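Local coordinates for penicillin-binding protein 2 (Pbp2) (Helicobacter pylori, PDB 5LP5), which probably cross-links peptidoglycan as a penicillin-binding transpeptidase, and forms with MreC a core complex of bacterial cell wall synthesis, at residues A439-V444 against T559-H564; A543-F548 against G573-M578; K385-V390 against G406-N411. One frame throughout, in Å; residues are numbered along the deposited sequence.

All three contacts lie within the transpeptidase domain. Contact 3 closes first along the chain, before contact 1 opens; contacts 1 and 2 then interleave, in the order 439-444, 543-548, 559-564, 573-578. These two meet in one antiparallel sheet, where strands 542-549 and 556-562 are neighbours: contact 1 seats helix 441-453 on one face, contact 2 the C-terminal helix 572-584 on the other, with centres about 11 Å apart. Contact 3 lies in the helical part, its centre about 17 Å from that of contact 1 and about 25 Å from that of contact 2. Together they illustrate how a central sheet is packed between helices, while contact 3 fastens a loop between two helices of the helical part.

Contact 1: A439-V444 against T559-H564; sequences ATPLQV and TILVEH
Pro441 and Val444, one helical turn apart, meet Thr559 and Leu561 in a buried, apolar helix-on-sheet contact deep in the transpeptidase domain. Both strand residues belong to strand 556-562 and, two positions apart, present their side chains on the same face. The Thr559 methyl does most of the work: CG2 lies 3.8 Å from Val444 CG1 and reaches the backbone as well, 3.8 Å from Pro441 O. With CG2 anti to the backbone N (chi1 of -68° for OG1), the methyl faces the helix while OG1 is left to hydrogen-bond Thr546 OG1 on the adjacent strand. Further along, the Leu561 branch CD2 touches the proline ring at CG, 4.0 Å away, the two side chains crossing at a slant. In the penicillin-binding fold, shared with serine beta-lactamases, helices flank a five-stranded antiparallel sheet on both faces; here the N-terminal turn of helix 441-453 covers one of them, and Trp544 from the neighbouring strand touches all four residues. The start of this helix is closed by a capping box. Thr440 OG1 accepts from Gln443 N at 3.2 Å, and Gln443 OE1 takes the N-H of Thr440 at 3.1 Å, the donor tilted 27° from the carbonyl plane. Gln443 NE2 in turn donates to the backbone oxygen of Glu394, tying the cap to the loop that follows helix 380-389.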
ATOM      1  N   ALA A 439      10.523   6.567 -36.960  1.00 40.13           N
ATOM      2  CA  ALA A 439      10.571   7.386 -35.770  1.00 39.03           C
ATOM      3  C   ALA A 439       9.550   6.911 -34.768  1.00 39.08           C
ATOM      4  O   ALA A 439       8.668   6.127 -35.105  1.00 36.99           O
ATOM      5  CB  ALA A 439      10.325   8.835 -36.123  1.00 39.56           C
ATOM      6  N   THR A 440       9.718   7.380 -33.526  1.00 40.43           N
ATOM      7  CA  THR A 440       8.782   7.146 -32.419  1.00 35.91           C
ATOM      8  C   THR A 440       7.915   8.381 -32.267  1.00 32.02           C
ATOM      9  O   THR A 440       8.362   9.482 -32.554  1.00 31.72           O
ATOM     10  CB  THR A 440       9.523   6.887 -31.077  1.00 37.42           C
ATOM     11  OG1 THR A 440      10.439   7.966 -30.774  1.00 40.28           O
ATOM     12  CG2 THR A 440      10.284   5.550 -31.109  1.00 35.08           C
ATOM     13  N   PRO A 441       6.655   8.209 -31.835  1.00 31.10           N
ATOM     14  CA  PRO A 441       5.834   9.362 -31.479  1.00 30.83           C
ATOM     15  C   PRO A 441       6.519  10.349 -30.552  1.00 30.05           C
ATOM     16  O   PRO A 441       6.282  11.542 -30.671  1.00 31.43           O
ATOM     17  CB  PRO A 441       4.628   8.730 -30.805  1.00 29.96           C
ATOM     18  CG  PRO A 441       4.463   7.442 -31.524  1.00 29.28           C
ATOM     19  CD  PRO A 441       5.851   6.975 -31.861  1.00 30.35           C
ATOM     20  N   LEU A 442       7.386   9.866 -29.667  1.00 29.56           N
ATOM     21  CA  LEU A 442       8.194  10.774 -28.848  1.00 29.26           C
ATOM     22  C   LEU A 442       9.105  11.679 -29.702  1.00 31.29           C
ATOM     23  O   LEU A 442       9.173  12.889 -29.480  1.00 32.22           O
ATOM     24  CB  LEU A 442       8.999  10.003 -27.802  1.00 27.53           C
ATOM     25  CG  LEU A 442       8.263   9.711 -26.476  1.00 26.78           C
ATOM     26  CD1 LEU A 442       9.080   8.765 -25.589  1.00 27.24           C
ATOM     27  CD2 LEU A 442       7.948  10.962 -25.679  1.00 26.28           C
ATOM     28  N   GLN A 443       9.787  11.096 -30.676  1.00 34.21           N
ATOM     29  CA  GLN A 443      10.693  11.856 -31.546  1.00 36.13           C
ATOM     30  C   GLN A 443       9.966  12.983 -32.261  1.00 35.67           C
ATOM     31  O   GLN A 443      10.458  14.131 -32.300  1.00 34.32           O
ATOM     32  CB  GLN A 443      11.406  10.925 -32.551  1.00 38.81           C
ATOM     33  CG  GLN A 443      12.559  10.154 -31.897  1.00 40.52           C
ATOM     34  CD  GLN A 443      13.220   9.119 -32.780  1.00 39.46           C
ATOM     35  OE1 GLN A 443      12.578   8.480 -33.613  1.00 36.90           O
ATOM     36  NE2 GLN A 443      14.522   8.944 -32.590  1.00 38.53           N
ATOM     37  N   VAL A 444       8.783  12.662 -32.794  1.00 34.87           N
ATOM     38  CA  VAL A 444       7.965  13.640 -33.538  1.00 34.54           C
ATOM     39  C   VAL A 444       7.546  14.798 -32.628  1.00 34.05           C
ATOM     40  O   VAL A 444       7.599  15.965 -33.029  1.00 34.43           O
ATOM     41  CB  VAL A 444       6.715  12.974 -34.132  1.00 34.78           C
ATOM     42  CG1 VAL A 444       5.835  13.994 -34.836  1.00 35.66           C
ATOM     43  CG2 VAL A 444       7.109  11.865 -35.098  1.00 35.33           C
ATOM     44  N   THR A 559       1.005  15.476 -30.192  1.00 34.24           N
ATOM     45  CA  THR A 559       1.394  14.591 -31.274  1.00 32.68           C
ATOM     46  C   THR A 559       0.508  13.354 -31.213  1.00 34.48           C
ATOM     47  O   THR A 559       0.413  12.687 -30.179  1.00 32.91           O
ATOM     48  CB  THR A 559       2.875  14.177 -31.165  1.00 32.27           C
ATOM     49  OG1 THR A 559       3.731  15.305 -31.408  1.00 31.96           O
ATOM     50  CG2 THR A 559       3.214  13.099 -32.184  1.00 32.55           C
ATOM     51  N   ILE A 560      -0.148  13.055 -32.330  1.00 37.25           N
ATOM     52  CA  ILE A 560      -1.158  11.995 -32.374  1.00 38.71           C
ATOM     53  C   ILE A 560      -0.869  11.056 -33.517  1.00 39.01           C
ATOM     54  O   ILE A 560      -0.519  11.499 -34.603  1.00 39.14           O
ATOM     55  CB  ILE A 560      -2.584  12.566 -32.548  1.00 40.50           C
ATOM     56  CG1 ILE A 560      -2.934  13.460 -31.360  1.00 42.05           C
ATOM     57  CG2 ILE A 560      -3.617  11.449 -32.660  1.00 39.89           C
ATOM     58  CD1 ILE A 560      -4.152  14.328 -31.568  1.00 43.90           C
ATOM     59  N   LEU A 561      -1.025   9.761 -33.253  1.00 40.20           N
ATOM     60  CA  LEU A 561      -0.799   8.730 -34.252  1.00 42.42           C
ATOM     61  C   LEU A 561      -1.849   7.619 -34.161  1.00 43.67           C
ATOM     62  O   LEU A 561      -1.895   6.902 -33.162  1.00 46.83           O
ATOM     63  CB  LEU A 561       0.583   8.129 -34.056  1.00 42.81           C
ATOM     64  CG  LEU A 561       0.794   6.847 -34.854  1.00 45.96           C
ATOM     65  CD1 LEU A 561       1.186   7.127 -36.294  1.00 46.62           C
ATOM     66  CD2 LEU A 561       1.855   6.036 -34.170  1.00 45.62           C
ATOM     67  N   VAL A 562      -2.669   7.464 -35.202  1.00 43.93           N
ATOM     68  CA  VAL A 562      -3.676   6.395 -35.214  1.00 45.47           C
ATOM     69  C   VAL A 562      -3.298   5.297 -36.197  1.00 45.57           C
ATOM     70  O   VAL A 562      -3.246   5.520 -37.405  1.00 47.41           O
ATOM     71  CB  VAL A 562      -5.097   6.901 -35.553  1.00 45.46           C
ATOM     72  CG1 VAL A 562      -6.077   5.742 -35.639  1.00 43.27           C
ATOM     73  CG2 VAL A 562      -5.576   7.889 -34.508  1.00 46.68           C
ATOM     74  N   GLU A 563      -3.044   4.105 -35.673  1.00 45.60           N
ATOM     75  CA  GLU A 563      -2.689   2.986 -36.521  1.00 46.05           C
ATOM     76  C   GLU A 563      -3.810   2.725 -37.518  1.00 49.10           C
ATOM     77  O   GLU A 563      -4.973   2.612 -37.136  1.00 48.54           O
ATOM     78  CB  GLU A 563      -2.375   1.734 -35.693  1.00 44.15           C
ATOM     79  CG  GLU A 563      -0.985   1.773 -35.072  1.00 41.26           C
ATOM     80  CD  GLU A 563      -0.630   0.502 -34.328  1.00 39.65           C
ATOM     81  OE1 GLU A 563      -1.382  -0.475 -34.429  1.00 43.58           O
ATOM     82  OE2 GLU A 563       0.399   0.468 -33.640  1.00 38.35           O
ATOM     83  N   HIS A 564      -3.437   2.661 -38.796  1.00 51.23           N
ATOM     84  CA  HIS A 564      -4.369   2.411 -39.883  1.00 52.73           C
ATOM     85  C   HIS A 564      -5.410   3.525 -39.973  1.00 56.08           C
ATOM     86  O   HIS A 564      -6.518   3.324 -40.477  1.00 55.63           O
ATOM     87  CB  HIS A 564      -4.985   1.023 -39.711  1.00 51.01           C
ATOM     88  CG  HIS A 564      -3.956  -0.071 -39.652  1.00 51.71           C
ATOM     89  ND1 HIS A 564      -2.992  -0.244 -40.628  1.00 51.25           N
ATOM     90  CD2 HIS A 564      -3.730  -1.041 -38.732  1.00 52.16           C
ATOM     91  CE1 HIS A 564      -2.233  -1.284 -40.317  1.00 48.49           C
ATOM     92  NE2 HIS A 564      -2.660  -1.787 -39.171  1.00 46.75           N
TER

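Contact 2: A543-F548 against G573-M578; sequences AWITAF and GLLVKM
Leu575 contributes the most surface to this contact, projecting from helix 572-584 onto Ile545 and Ala547 of strand 542-549. This is the C-terminal helix of a penicillin-binding transpeptidase domain, laid over the antiparallel sheet on the face turned away from helix 441-453. Alternation along the strand decides who takes part. Ile545 and Ala547 point their side chains at the C-terminal helix, whereas Thr546 between them and Trp544 before them serve the opposite face, where the indole NE1 donates to the backbone oxygen of Pro308.

The leucine enters with CG anti to the backbone N (chi1 179°), which carries its forked end out from the helix toward the strand. No hydrogen bond crosses between the two segments, and the fit depends on aliphatic carbons alone. Ile545 also extends, its CG1 anti to the backbone N at chi1 -177° and its CD1 pushed outward, so that the end of the isoleucine crosses the leucine at an angle and meets its CD2 branch. Ala547, the next residue on this face, offers only its CB, which both leucine branches approach, CD2 more closely than CD1.

Neighbours enlarge the apolar layer: Leu575 also touches Ile558 of strand 556-562, and Leu571, just before the helix segment, packs on Ile545. Along another flank of the helix, Leu574, Lys577 and Met578 meet helix 237-246, so the C-terminal helix packs on a second helix as well as on the sheet. A single atom, Leu575 CD2, bridges both strand residues, 3.7 Å from Ile545 CD1 and 3.6 Å from Ala547 CB.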
ATOM      1  N   ALA A 543      -1.765   7.153 -39.727  1.00 50.47           N
ATOM      2  CA  ALA A 543      -2.091   8.575 -39.777  1.00 52.45           C
ATOM      3  C   ALA A 543      -1.362   9.371 -38.705  1.00 50.50           C
ATOM      4  O   ALA A 543      -1.413   9.014 -37.535  1.00 52.97           O
ATOM      5  CB  ALA A 543      -3.593   8.766 -39.619  1.00 54.69           C
ATOM      6  N   TRP A 544      -0.713  10.459 -39.110  1.00 47.25           N
ATOM      7  CA  TRP A 544      -0.020  11.344 -38.188  1.00 45.61           C
ATOM      8  C   TRP A 544      -0.678  12.717 -38.178  1.00 46.86           C
ATOM      9  O   TRP A 544      -1.306  13.132 -39.162  1.00 45.40           O
ATOM     10  CB  TRP A 544       1.439  11.555 -38.608  1.00 45.26           C
ATOM     11  CG  TRP A 544       2.404  10.468 -38.258  1.00 43.67           C
ATOM     12  CD1 TRP A 544       2.816   9.446 -39.065  1.00 42.75           C
ATOM     13  CD2 TRP A 544       3.110  10.312 -37.028  1.00 41.92           C
ATOM     14  NE1 TRP A 544       3.724   8.663 -38.412  1.00 41.93           N
ATOM     15  CE2 TRP A 544       3.926   9.169 -37.159  1.00 41.36           C
ATOM     16  CE3 TRP A 544       3.126  11.017 -35.822  1.00 39.21           C
ATOM     17  CZ2 TRP A 544       4.741   8.715 -36.131  1.00 38.83           C
ATOM     18  CZ3 TRP A 544       3.949  10.575 -34.811  1.00 37.41           C
ATOM     19  CH2 TRP A 544       4.740   9.439 -34.967  1.00 37.53           C
ATOM     20  N   ILE A 545      -0.504  13.416 -37.057  1.00 47.12           N
ATOM     21  CA  ILE A 545      -0.739  14.849 -36.953  1.00 46.09           C
ATOM     22  C   ILE A 545       0.007  15.328 -35.717  1.00 43.98           C
ATOM     23  O   ILE A 545      -0.127  14.760 -34.639  1.00 44.50           O
ATOM     24  CB  ILE A 545      -2.239  15.198 -36.854  1.00 48.22           C
ATOM     25  CG1 ILE A 545      -2.453  16.721 -36.814  1.00 47.65           C
ATOM     26  CG2 ILE A 545      -2.881  14.503 -35.655  1.00 48.43           C
ATOM     27  CD1 ILE A 545      -3.836  17.158 -37.244  1.00 47.32           C
ATOM     28  N   THR A 546       0.838  16.344 -35.895  1.00 42.82           N
ATOM     29  CA  THR A 546       1.551  16.951 -34.785  1.00 39.34           C
ATOM     30  C   THR A 546       1.260  18.432 -34.872  1.00 39.52           C
ATOM     31  O   THR A 546       0.836  18.912 -35.888  1.00 41.19           O
ATOM     32  CB  THR A 546       3.052  16.632 -34.838  1.00 37.97           C
ATOM     33  OG1 THR A 546       3.665  16.952 -33.588  1.00 34.90           O
ATOM     34  CG2 THR A 546       3.733  17.396 -35.951  1.00 40.42           C
ATOM     35  N   ALA A 547       1.426  19.148 -33.778  1.00 42.73           N
ATOM     36  CA  ALA A 547       0.931  20.529 -33.694  1.00 44.13           C
ATOM     37  C   ALA A 547       1.423  21.246 -32.437  1.00 40.77           C
ATOM     38  O   ALA A 547       1.654  20.605 -31.417  1.00 40.30           O
ATOM     39  CB  ALA A 547      -0.598  20.543 -33.743  1.00 45.14           C
ATOM     40  N   PHE A 548       1.590  22.568 -32.530  1.00 40.03           N
ATOM     41  CA  PHE A 548       1.868  23.403 -31.356  1.00 39.87           C
ATOM     42  C   PHE A 548       0.801  24.481 -31.121  1.00 42.07           C
ATOM     43  O   PHE A 548       0.099  24.922 -32.043  1.00 42.88           O
ATOM     44  CB  PHE A 548       3.253  24.028 -31.427  1.00 38.05           C
ATOM     45  CG  PHE A 548       3.410  25.062 -32.495  1.00 38.31           C
ATOM     46  CD1 PHE A 548       3.196  26.395 -32.220  1.00 38.48           C
ATOM     47  CD2 PHE A 548       3.827  24.704 -33.768  1.00 39.06           C
ATOM     48  CE1 PHE A 548       3.371  27.358 -33.200  1.00 39.91           C
ATOM     49  CE2 PHE A 548       4.012  25.656 -34.750  1.00 39.67           C
ATOM     50  CZ  PHE A 548       3.782  26.990 -34.463  1.00 40.38           C
ATOM     51  N   GLY A 573     -10.036  16.158 -35.982  1.00 57.17           N
ATOM     52  CA  GLY A 573     -11.157  16.155 -35.041  1.00 58.86           C
ATOM     53  C   GLY A 573     -10.738  15.744 -33.641  1.00 59.21           C
ATOM     54  O   GLY A 573     -11.396  16.098 -32.651  1.00 62.48           O
ATOM     55  N   LEU A 574      -9.626  15.013 -33.568  1.00 56.57           N
ATOM     56  CA  LEU A 574      -9.071  14.546 -32.296  1.00 52.34           C
ATOM     57  C   LEU A 574      -8.150  15.602 -31.694  1.00 47.17           C
ATOM     58  O   LEU A 574      -8.165  15.818 -30.482  1.00 47.77           O
ATOM     59  CB  LEU A 574      -8.306  13.225 -32.469  1.00 52.59           C
ATOM     60  CG  LEU A 574      -9.048  11.992 -33.012  1.00 54.13           C
ATOM     61  CD1 LEU A 574      -8.079  10.813 -33.072  1.00 54.09           C
ATOM     62  CD2 LEU A 574     -10.292  11.617 -32.210  1.00 53.18           C
ATOM     63  N   LEU A 575      -7.355  16.253 -32.535  1.00 41.45           N
ATOM     64  CA  LEU A 575      -6.503  17.355 -32.098  1.00 41.31           C
ATOM     65  C   LEU A 575      -7.283  18.500 -31.411  1.00 43.62           C
ATOM     66  O   LEU A 575      -6.884  18.980 -30.337  1.00 40.35           O
ATOM     67  CB  LEU A 575      -5.725  17.915 -33.288  1.00 39.90           C
ATOM     68  CG  LEU A 575      -4.785  19.100 -33.023  1.00 39.45           C
ATOM     69  CD1 LEU A 575      -3.831  18.841 -31.861  1.00 37.48           C
ATOM     70  CD2 LEU A 575      -3.990  19.418 -34.286  1.00 39.49           C
ATOM     71  N   VAL A 576      -8.377  18.940 -32.033  1.00 48.13           N
ATOM     72  CA  VAL A 576      -9.196  20.016 -31.463  1.00 52.16           C
ATOM     73  C   VAL A 576      -9.708  19.629 -30.093  1.00 49.41           C
ATOM     74  O   VAL A 576      -9.635  20.417 -29.146  1.00 49.63           O
ATOM     75  CB  VAL A 576     -10.406  20.443 -32.345  1.00 59.12           C
ATOM     76  CG1 VAL A 576      -9.918  21.156 -33.594  1.00 62.01           C
ATOM     77  CG2 VAL A 576     -11.307  19.257 -32.710  1.00 61.51           C
ATOM     78  N   LYS A 577     -10.204  18.406 -29.983  1.00 46.45           N
ATOM     79  CA  LYS A 577     -10.831  17.972 -28.752  1.00 46.25           C
ATOM     80  C   LYS A 577      -9.877  18.014 -27.577  1.00 47.38           C
ATOM     81  O   LYS A 577     -10.288  18.388 -26.472  1.00 51.20           O
ATOM     82  CB  LYS A 577     -11.438  16.595 -28.929  1.00 45.74           C
ATOM     83  CG  LYS A 577     -12.692  16.704 -29.771  1.00 47.67           C
ATOM     84  CD  LYS A 577     -13.346  15.378 -30.069  1.00 47.77           C
ATOM     85  CE  LYS A 577     -14.466  15.586 -31.069  1.00 48.24           C
ATOM     86  NZ  LYS A 577     -15.165  14.300 -31.260  1.00 49.93           N
ATOM     87  N   MET A 578      -8.611  17.651 -27.817  1.00 45.61           N
ATOM     88  CA  MET A 578      -7.573  17.745 -26.790  1.00 42.69           C
ATOM     89  C   MET A 578      -7.191  19.202 -26.502  1.00 43.47           C
ATOM     90  O   MET A 578      -7.069  19.588 -25.332  1.00 40.60           O
ATOM     91  CB  MET A 578      -6.345  16.939 -27.193  1.00 42.82           C
ATOM     92  CG  MET A 578      -5.256  16.861 -26.142  1.00 41.79           C
ATOM     93  SD  MET A 578      -5.845  16.188 -24.587  1.00 42.11           S
ATOM     94  CE  MET A 578      -5.657  14.437 -24.928  1.00 43.61           C
TER

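Contact 3: K385-V390 against G406-N411; sequences KTLREV and GIVPDN
Val408, a buried loop residue, pushes its whole isopropyl group against the last turns of helix 380-389, where Leu387 and Arg388 receive it. The close part is made of carbon alone. Arg388 CG lies over the valine, 3.8 Å from both Val408 CB and Val408 CG2, while the other branch, Val408 CG1, lies 4.2 Å from Leu387 CB. With CG1 anti to the backbone N (chi1 171°), both methyls are turned to the helix; the arginine methylene meets both branches, the leucine only CG1. Val408 also touches Phe392 and, one turn back on the same helix, Ser384.

Toward solvent the character changes. Arg388 is exposed, and only the base of its side chain takes part in the packing; the chain then bends at chi3 (62°) and the guanidinium leaves the valine, its NH2 forming a salt bridge with Glu394. Asp410 does not compete for it closely: its OD2 is 6.7 Å from Arg388 NE, too far for direct contact, although the opposite charges may still attract weakly. The carboxylate has another task, since OD1 accepts from the backbone N of Trp413. The segment 406-411 thus covers the end of one helix with its valine and, through Asp410 as N-cap, starts helix 411-418: two consecutive helices in the helical part of the transpeptidase domain, joined by an irregular connection that folds back on the first.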
ATOM      1  N   LYS A 385      21.965  15.043 -41.713  1.00 62.37           N
ATOM      2  CA  LYS A 385      22.493  15.822 -40.603  1.00 62.22           C
ATOM      3  C   LYS A 385      21.419  16.739 -40.010  1.00 59.80           C
ATOM      4  O   LYS A 385      21.225  16.777 -38.805  1.00 59.11           O
ATOM      5  CB  LYS A 385      23.709  16.650 -41.036  1.00 65.88           C
ATOM      6  CG  LYS A 385      24.390  17.355 -39.860  1.00 65.53           C
ATOM      7  CD  LYS A 385      25.754  17.908 -40.214  1.00 68.18           C
ATOM      8  CE  LYS A 385      26.479  18.419 -38.980  1.00 70.02           C
ATOM      9  NZ  LYS A 385      27.843  18.899 -39.343  1.00 73.71           N
ATOM     10  N   THR A 386      20.731  17.483 -40.858  1.00 59.67           N
ATOM     11  CA  THR A 386      19.674  18.381 -40.398  1.00 61.13           C
ATOM     12  C   THR A 386      18.551  17.592 -39.690  1.00 59.96           C
ATOM     13  O   THR A 386      18.154  17.939 -38.572  1.00 62.10           O
ATOM     14  CB  THR A 386      19.130  19.251 -41.564  1.00 64.97           C
ATOM     15  OG1 THR A 386      20.146  20.167 -42.000  1.00 70.27           O
ATOM     16  CG2 THR A 386      17.926  20.057 -41.149  1.00 66.22           C
ATOM     17  N   LEU A 387      18.055  16.526 -40.317  1.00 56.50           N
ATOM     18  CA  LEU A 387      17.022  15.681 -39.699  1.00 53.39           C
ATOM     19  C   LEU A 387      17.444  15.124 -38.328  1.00 53.05           C
ATOM     20  O   LEU A 387      16.651  15.070 -37.399  1.00 51.72           O
ATOM     21  CB  LEU A 387      16.668  14.510 -40.619  1.00 52.96           C
ATOM     22  CG  LEU A 387      15.914  14.854 -41.896  1.00 54.75           C
ATOM     23  CD1 LEU A 387      16.052  13.758 -42.941  1.00 55.78           C
ATOM     24  CD2 LEU A 387      14.448  15.114 -41.580  1.00 54.66           C
ATOM     25  N   ARG A 388      18.693  14.687 -38.218  1.00 56.42           N
ATOM     26  CA  ARG A 388      19.235  14.139 -36.973  1.00 55.81           C
ATOM     27  C   ARG A 388      19.496  15.232 -35.947  1.00 52.18           C
ATOM     28  O   ARG A 388      19.489  14.980 -34.751  1.00 53.32           O
ATOM     29  CB  ARG A 388      20.536  13.382 -37.242  1.00 61.11           C
ATOM     30  CG  ARG A 388      20.347  11.969 -37.808  1.00 68.40           C
ATOM     31  CD  ARG A 388      21.663  11.204 -37.957  1.00 73.34           C
ATOM     32  NE  ARG A 388      22.302  11.024 -36.650  1.00 87.06           N
ATOM     33  CZ  ARG A 388      22.224   9.937 -35.871  1.00 96.71           C
ATOM     34  NH1 ARG A 388      21.556   8.856 -36.254  1.00 98.97           N
ATOM     35  NH2 ARG A 388      22.835   9.940 -34.686  1.00101.44           N
ATOM     36  N   GLU A 389      19.739  16.444 -36.413  1.00 50.20           N
ATOM     37  CA  GLU A 389      19.887  17.585 -35.516  1.00 51.41           C
ATOM     38  C   GLU A 389      18.569  17.989 -34.891  1.00 49.67           C
ATOM     39  O   GLU A 389      18.567  18.459 -33.762  1.00 51.17           O
ATOM     40  CB  GLU A 389      20.478  18.789 -36.250  1.00 53.11           C
ATOM     41  CG  GLU A 389      21.980  18.721 -36.431  1.00 54.09           C
ATOM     42  CD  GLU A 389      22.524  19.809 -37.347  1.00 55.10           C
ATOM     43  OE1 GLU A 389      21.732  20.665 -37.809  1.00 53.22           O
ATOM     44  OE2 GLU A 389      23.758  19.802 -37.595  1.00 55.14           O
ATOM     45  N   VAL A 390      17.465  17.834 -35.623  1.00 49.55           N
ATOM     46  CA  VAL A 390      16.125  18.141 -35.090  1.00 51.12           C
ATOM     47  C   VAL A 390      15.485  16.963 -34.333  1.00 49.12           C
ATOM     48  O   VAL A 390      14.280  17.003 -34.038  1.00 45.64           O
ATOM     49  CB  VAL A 390      15.136  18.672 -36.170  1.00 53.60           C
ATOM     50  CG1 VAL A 390      15.703  19.896 -36.867  1.00 56.37           C
ATOM     51  CG2 VAL A 390      14.767  17.611 -37.195  1.00 55.64           C
ATOM     52  N   GLY A 406      15.531   5.928 -33.614  1.00 46.53           N
ATOM     53  CA  GLY A 406      14.972   5.639 -34.913  1.00 49.43           C
ATOM     54  C   GLY A 406      15.990   5.115 -35.897  1.00 46.76           C
ATOM     55  O   GLY A 406      16.975   4.474 -35.540  1.00 42.97           O
ATOM     56  N   ILE A 407      15.693   5.387 -37.154  1.00 46.70           N
ATOM     57  CA  ILE A 407      16.624   5.241 -38.230  1.00 48.29           C
ATOM     58  C   ILE A 407      16.409   6.434 -39.123  1.00 45.40           C
ATOM     59  O   ILE A 407      15.340   6.581 -39.710  1.00 42.90           O
ATOM     60  CB  ILE A 407      16.336   3.969 -39.044  1.00 51.23           C
ATOM     61  CG1 ILE A 407      16.703   2.737 -38.223  1.00 51.92           C
ATOM     62  CG2 ILE A 407      17.124   3.983 -40.347  1.00 53.69           C
ATOM     63  CD1 ILE A 407      16.147   1.455 -38.794  1.00 53.53           C
ATOM     64  N   VAL A 408      17.408   7.294 -39.199  1.00 44.69           N
ATOM     65  CA  VAL A 408      17.453   8.310 -40.244  1.00 46.96           C
ATOM     66  C   VAL A 408      18.326   7.758 -41.366  1.00 46.24           C
ATOM     67  O   VAL A 408      19.559   7.800 -41.282  1.00 46.56           O
ATOM     68  CB  VAL A 408      18.003   9.670 -39.733  1.00 47.40           C
ATOM     69  CG1 VAL A 408      18.241  10.633 -40.896  1.00 47.98           C
ATOM     70  CG2 VAL A 408      17.032  10.287 -38.739  1.00 46.33           C
ATOM     71  N   PRO A 409      17.690   7.229 -42.416  1.00 46.23           N
ATOM     72  CA  PRO A 409      18.476   6.505 -43.398  1.00 50.67           C
ATOM     73  C   PRO A 409      19.452   7.419 -44.130  1.00 54.18           C
ATOM     74  O   PRO A 409      19.081   8.526 -44.539  1.00 50.51           O
ATOM     75  CB  PRO A 409      17.419   5.956 -44.359  1.00 49.49           C
ATOM     76  CG  PRO A 409      16.309   6.939 -44.260  1.00 47.03           C
ATOM     77  CD  PRO A 409      16.296   7.388 -42.840  1.00 44.07           C
ATOM     78  N   ASP A 410      20.696   6.956 -44.258  1.00 57.63           N
ATOM     79  CA  ASP A 410      21.686   7.648 -45.057  1.00 60.13           C
ATOM     80  C   ASP A 410      22.496   6.656 -45.913  1.00 63.05           C
ATOM     81  O   ASP A 410      22.179   5.458 -46.009  1.00 60.39           O
ATOM     82  CB  ASP A 410      22.557   8.585 -44.171  1.00 59.57           C
ATOM     83  CG  ASP A 410      23.560   7.841 -43.290  1.00 61.74           C
ATOM     84  OD1 ASP A 410      23.644   6.605 -43.361  1.00 68.24           O
ATOM     85  OD2 ASP A 410      24.294   8.494 -42.521  1.00 62.11           O
ATOM     86  N   ASN A 411      23.530   7.189 -46.550  1.00 67.22           N
ATOM     87  CA  ASN A 411      24.438   6.450 -47.394  1.00 69.58           C
ATOM     88  C   ASN A 411      25.068   5.275 -46.645  1.00 65.47           C
ATOM     89  O   ASN A 411      24.927   4.109 -47.006  1.00 64.31           O
ATOM     90  CB  ASN A 411      25.526   7.447 -47.825  1.00 73.52           C
ATOM     91  CG  ASN A 411      26.557   6.844 -48.726  1.00 80.68           C
ATOM     92  OD1 ASN A 411      26.245   6.008 -49.570  1.00 89.69           O
ATOM     93  ND2 ASN A 411      27.801   7.284 -48.573  1.00 86.35           N
TER